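Long-range contact in extracellular solute-binding protein, family 1 (Bifidobacterium longum subsp. infantis, PDB 6FTH), which probably binds human milk oligosaccharides outside the cell and hands them to an ABC transporter for uptake: residues 363-377 against 384-396. Numbering follows the deposited sequence.
Sequences EKYSVQQFLGSFGNL and RHYTVDEDKYTKA
Glu363 on helix 363-371 takes hold of Arg384, just before strand 385-388, and Tyr386 within it; that strand is the second arm of a beta hairpin with strand 378-382, against which the helix packs in this solute-binding protein. The Glu363 side chain runs extended, CG anti to the backbone N (chi1 -177°), and carries the carboxylate out to the strand. Arg384 grips Glu363 OE1 side-on, NE and NH2 each 2.9 Å from that single oxygen in a salt bridge, while Tyr386 OH donates to the anti lone pair of Glu363 OE2 at 2.6 Å. With Glu363 cut back to an alanine, the guanidinium is likely to lose its countercharge here and the buried phenol its acceptor.

Apolar packing continues along the helix. Val367 CG1 sits over the centre of the Tyr386 ring in a CH-pi contact, 4.0 Å from the centroid, and Phe374 meets that ring rim to rim, the two planes only 8° apart. Leu371 CD1 reaches Val388 CG2, with Ile419 of strand 418-420 touching both side chains. Leu377 then wedges its methyls against helix 390-398: CD1 lies 3.9 Å from Tyr393 CD2, and CD2 presses on Lys392 CG.

Polar bonds fasten the far end. Lys392 NZ donates a hydrogen bond to Asn376 O, from above the carbonyl plane, and a water joins Phe370 O to Tyr393 OH. Asp389, the N-cap, accepts from Lys392 N through OD1, while its own N donates to Leu377 O at 2.8 Å, nearly straight at 168°.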
# COMPACT_ATOMS: atom_id res chain seq x y z
N GLU A 363 -1.72 10.35 22.01
CA GLU A 363 -2.65 11.02 21.11
C GLU A 363 -2.16 12.42 20.74
O GLU A 363 -2.20 12.81 19.56
CB GLU A 363 -4.04 11.06 21.75
CG GLU A 363 -5.13 11.68 20.88
CD GLU A 363 -6.50 11.63 21.54
OE1 GLU A 363 -6.74 10.60 22.22
OE2 GLU A 363 -7.30 12.58 21.37
N LYS A 364 -1.63 13.15 21.73
CA LYS A 364 -1.07 14.49 21.53
C LYS A 364 -0.10 14.53 20.35
O LYS A 364 -0.22 15.40 19.47
CB LYS A 364 -0.37 14.91 22.82
CG LYS A 364 0.29 16.28 22.80
CD LYS A 364 1.03 16.60 24.13
CE LYS A 364 0.09 16.75 25.31
NZ LYS A 364 0.84 17.19 26.54
N TYR A 365 0.86 13.61 20.31
CA TYR A 365 1.90 13.68 19.27
C TYR A 365 1.56 12.86 18.03
O TYR A 365 2.01 13.20 16.94
CB TYR A 365 3.29 13.39 19.83
CG TYR A 365 3.71 14.51 20.76
CD1 TYR A 365 3.99 15.74 20.24
CD2 TYR A 365 3.73 14.33 22.12
CE1 TYR A 365 4.31 16.82 21.07
CE2 TYR A 365 4.06 15.39 22.98
CZ TYR A 365 4.35 16.63 22.43
OH TYR A 365 4.65 17.69 23.25
N SER A 366 0.75 11.82 18.16
CA SER A 366 0.34 11.09 16.96
C SER A 366 -0.52 11.96 16.07
O SER A 366 -0.31 12.02 14.85
CB SER A 366 -0.39 9.80 17.36
OG SER A 366 0.48 8.82 17.90
N VAL A 367 -1.47 12.69 16.65
CA VAL A 367 -2.31 13.56 15.85
C VAL A 367 -1.50 14.69 15.23
O VAL A 367 -1.67 15.00 14.04
CB VAL A 367 -3.52 14.08 16.66
CG1 VAL A 367 -4.27 15.12 15.85
CG2 VAL A 367 -4.44 12.92 17.03
N GLN A 368 -0.58 15.28 16.00
CA GLN A 368 0.20 16.40 15.47
C GLN A 368 1.22 15.94 14.42
O GLN A 368 1.46 16.65 13.44
CB GLN A 368 0.87 17.18 16.60
CG GLN A 368 -0.12 17.98 17.44
CD GLN A 368 0.59 18.86 18.44
OE1 GLN A 368 0.79 20.06 18.18
NE2 GLN A 368 1.00 18.28 19.56
N GLN A 369 1.80 14.75 14.56
CA GLN A 369 2.64 14.27 13.46
C GLN A 369 1.82 14.09 12.20
O GLN A 369 2.28 14.39 11.09
CB GLN A 369 3.27 12.93 13.79
CG GLN A 369 4.31 12.89 14.85
CD GLN A 369 4.70 11.46 15.09
OE1 GLN A 369 5.39 10.85 14.27
NE2 GLN A 369 4.17 10.86 16.16
N PHE A 370 0.63 13.52 12.33
CA PHE A 370 -0.14 13.12 11.16
C PHE A 370 -0.73 14.35 10.46
O PHE A 370 -0.75 14.41 9.23
CB PHE A 370 -1.21 12.12 11.61
CG PHE A 370 -2.04 11.54 10.50
CD1 PHE A 370 -1.46 10.83 9.45
CD2 PHE A 370 -3.42 11.66 10.52
CE1 PHE A 370 -2.24 10.31 8.43
CE2 PHE A 370 -4.21 11.13 9.51
CZ PHE A 370 -3.62 10.46 8.46
N LEU A 371 -1.22 15.32 11.24
CA LEU A 371 -1.95 16.48 10.73
C LEU A 371 -1.23 17.81 10.94
O LEU A 371 -1.77 18.85 10.54
CB LEU A 371 -3.33 16.56 11.41
CG LEU A 371 -4.19 15.30 11.24
CD1 LEU A 371 -5.49 15.40 12.05
CD2 LEU A 371 -4.49 15.06 9.78
N GLY A 372 -0.07 17.81 11.57
CA GLY A 372 0.65 19.03 11.88
C GLY A 372 0.30 19.58 13.26
O GLY A 372 -0.62 19.12 13.94
N SER A 373 1.05 20.60 13.66
CA SER A 373 0.93 21.15 15.01
C SER A 373 -0.47 21.72 15.25
O SER A 373 -1.09 22.30 14.36
CB SER A 373 1.95 22.27 15.18
OG SER A 373 3.27 21.81 14.92
N PHE A 374 -0.95 21.55 16.49
CA PHE A 374 -2.19 22.19 16.92
C PHE A 374 -2.10 23.70 16.71
O PHE A 374 -1.07 24.32 17.00
CB PHE A 374 -2.44 21.89 18.40
CG PHE A 374 -2.76 20.44 18.69
CD1 PHE A 374 -3.60 19.71 17.87
CD2 PHE A 374 -2.19 19.82 19.79
CE1 PHE A 374 -3.88 18.39 18.16
CE2 PHE A 374 -2.46 18.51 20.08
CZ PHE A 374 -3.30 17.79 19.27
N GLY A 375 -3.17 24.27 16.18
CA GLY A 375 -3.21 25.69 15.88
C GLY A 375 -2.64 26.09 14.55
O GLY A 375 -2.78 27.26 14.16
N ASN A 376 -1.97 25.18 13.85
CA ASN A 376 -1.48 25.48 12.51
C ASN A 376 -2.54 25.01 11.52
O ASN A 376 -3.34 25.82 11.05
CB ASN A 376 -0.10 24.84 12.31
CG ASN A 376 0.52 25.18 10.98
OD1 ASN A 376 -0.17 25.50 10.02
ND2 ASN A 376 1.85 25.08 10.91
N LEU A 377 -2.60 23.70 11.25
CA LEU A 377 -3.60 23.13 10.37
C LEU A 377 -4.74 22.46 11.10
O LEU A 377 -5.77 22.17 10.48
CB LEU A 377 -3.00 22.06 9.45
CG LEU A 377 -1.79 22.44 8.63
CD1 LEU A 377 -1.39 21.26 7.74
CD2 LEU A 377 -2.11 23.66 7.79
N ARG A 384 -11.64 14.22 22.04
CA ARG A 384 -10.94 13.39 21.05
C ARG A 384 -11.37 13.72 19.62
O ARG A 384 -11.23 12.88 18.72
CB ARG A 384 -11.08 11.89 21.33
CG ARG A 384 -10.82 11.53 22.78
CD ARG A 384 -10.72 10.03 23.01
NE ARG A 384 -9.41 9.54 22.62
CZ ARG A 384 -9.10 8.26 22.51
NH1 ARG A 384 -10.01 7.33 22.76
NH2 ARG A 384 -7.87 7.90 22.15
N HIS A 385 -11.86 14.93 19.40
CA HIS A 385 -12.26 15.41 18.08
C HIS A 385 -11.29 16.48 17.61
O HIS A 385 -10.86 17.35 18.39
CB HIS A 385 -13.69 15.98 18.10
CG HIS A 385 -14.23 16.29 16.74
ND1 HIS A 385 -13.86 17.42 16.04
CD2 HIS A 385 -15.07 15.60 15.93
CE1 HIS A 385 -14.46 17.42 14.86
NE2 HIS A 385 -15.20 16.33 14.77
N TYR A 386 -10.91 16.41 16.33
CA TYR A 386 -9.95 17.32 15.73
C TYR A 386 -10.51 17.79 14.40
O TYR A 386 -11.14 17.01 13.69
CB TYR A 386 -8.60 16.64 15.53
CG TYR A 386 -8.03 16.16 16.83
CD1 TYR A 386 -7.27 16.99 17.64
CD2 TYR A 386 -8.34 14.89 17.30
CE1 TYR A 386 -6.79 16.57 18.84
CE2 TYR A 386 -7.85 14.44 18.52
CZ TYR A 386 -7.07 15.29 19.29
OH TYR A 386 -6.57 14.90 20.51
N THR A 387 -10.26 19.05 14.06
CA THR A 387 -10.70 19.63 12.80
C THR A 387 -9.52 20.19 12.02
O THR A 387 -8.75 21.00 12.54
CB THR A 387 -11.74 20.73 13.03
OG1 THR A 387 -12.86 20.19 13.73
CG2 THR A 387 -12.20 21.32 11.70
N VAL A 388 -9.41 19.76 10.78
CA VAL A 388 -8.38 20.22 9.86
C VAL A 388 -8.91 21.39 9.03
O VAL A 388 -10.03 21.35 8.51
CB VAL A 388 -7.93 19.07 8.94
CG1 VAL A 388 -6.87 19.56 7.92
CG2 VAL A 388 -7.40 17.91 9.75
N ASP A 389 -8.09 22.42 8.90
CA ASP A 389 -8.35 23.49 7.94
C ASP A 389 -7.93 22.95 6.58
O ASP A 389 -6.74 22.91 6.25
CB ASP A 389 -7.54 24.73 8.33
CG ASP A 389 -7.85 25.93 7.46
OD1 ASP A 389 -8.18 25.75 6.28
OD2 ASP A 389 -7.72 27.07 7.97
N GLU A 390 -8.91 22.50 5.80
CA GLU A 390 -8.62 21.73 4.58
C GLU A 390 -7.86 22.55 3.56
O GLU A 390 -6.90 22.05 2.95
CB GLU A 390 -9.92 21.21 3.99
CG GLU A 390 -10.63 20.20 4.89
CD GLU A 390 -12.02 19.89 4.45
OE1 GLU A 390 -12.31 19.96 3.24
OE2 GLU A 390 -12.83 19.56 5.35
N ASP A 391 -8.26 23.81 3.33
CA ASP A 391 -7.57 24.61 2.33
C ASP A 391 -6.16 24.93 2.76
O ASP A 391 -5.24 24.98 1.93
CB ASP A 391 -8.35 25.90 2.07
CG ASP A 391 -9.66 25.65 1.37
OD1 ASP A 391 -9.83 24.55 0.78
OD2 ASP A 391 -10.52 26.56 1.40
N LYS A 392 -5.96 25.17 4.05
CA LYS A 392 -4.62 25.48 4.55
C LYS A 392 -3.71 24.26 4.46
O LYS A 392 -2.52 24.38 4.15
CB LYS A 392 -4.73 25.95 6.00
CG LYS A 392 -3.45 26.60 6.52
CD LYS A 392 -3.67 27.24 7.88
CE LYS A 392 -2.38 27.78 8.49
NZ LYS A 392 -2.60 28.28 9.90
N TYR A 393 -4.27 23.08 4.73
CA TYR A 393 -3.52 21.83 4.59
C TYR A 393 -3.02 21.64 3.16
O TYR A 393 -1.84 21.36 2.94
CB TYR A 393 -4.45 20.69 5.02
CG TYR A 393 -3.90 19.28 4.98
CD1 TYR A 393 -3.61 18.67 3.77
CD2 TYR A 393 -3.73 18.56 6.16
CE1 TYR A 393 -3.13 17.38 3.74
CE2 TYR A 393 -3.26 17.27 6.14
CZ TYR A 393 -2.96 16.69 4.92
OH TYR A 393 -2.47 15.40 4.86
N THR A 394 -3.91 21.77 2.18
CA THR A 394 -3.49 21.58 0.79
C THR A 394 -2.46 22.62 0.37
O THR A 394 -1.51 22.30 -0.35
CB THR A 394 -4.70 21.60 -0.14
OG1 THR A 394 -5.41 22.82 0.02
CG2 THR A 394 -5.63 20.47 0.19
N LYS A 395 -2.61 23.86 0.84
CA LYS A 395 -1.60 24.86 0.53
C LYS A 395 -0.25 24.49 1.13
O LYS A 395 0.79 24.64 0.49
CB LYS A 395 -2.05 26.24 0.98
CG LYS A 395 -1.05 27.33 0.62
CD LYS A 395 -1.58 28.71 0.84
CE LYS A 395 -0.61 29.74 0.24
NZ LYS A 395 0.72 29.70 0.91
N ALA A 396 -0.23 23.99 2.38
CA ALA A 396 1.04 23.61 2.99
C ALA A 396 1.72 22.51 2.19
O ALA A 396 2.94 22.53 1.97
CB ALA A 396 0.81 23.17 4.43
O HOH W 1 -2.05 13.69 6.77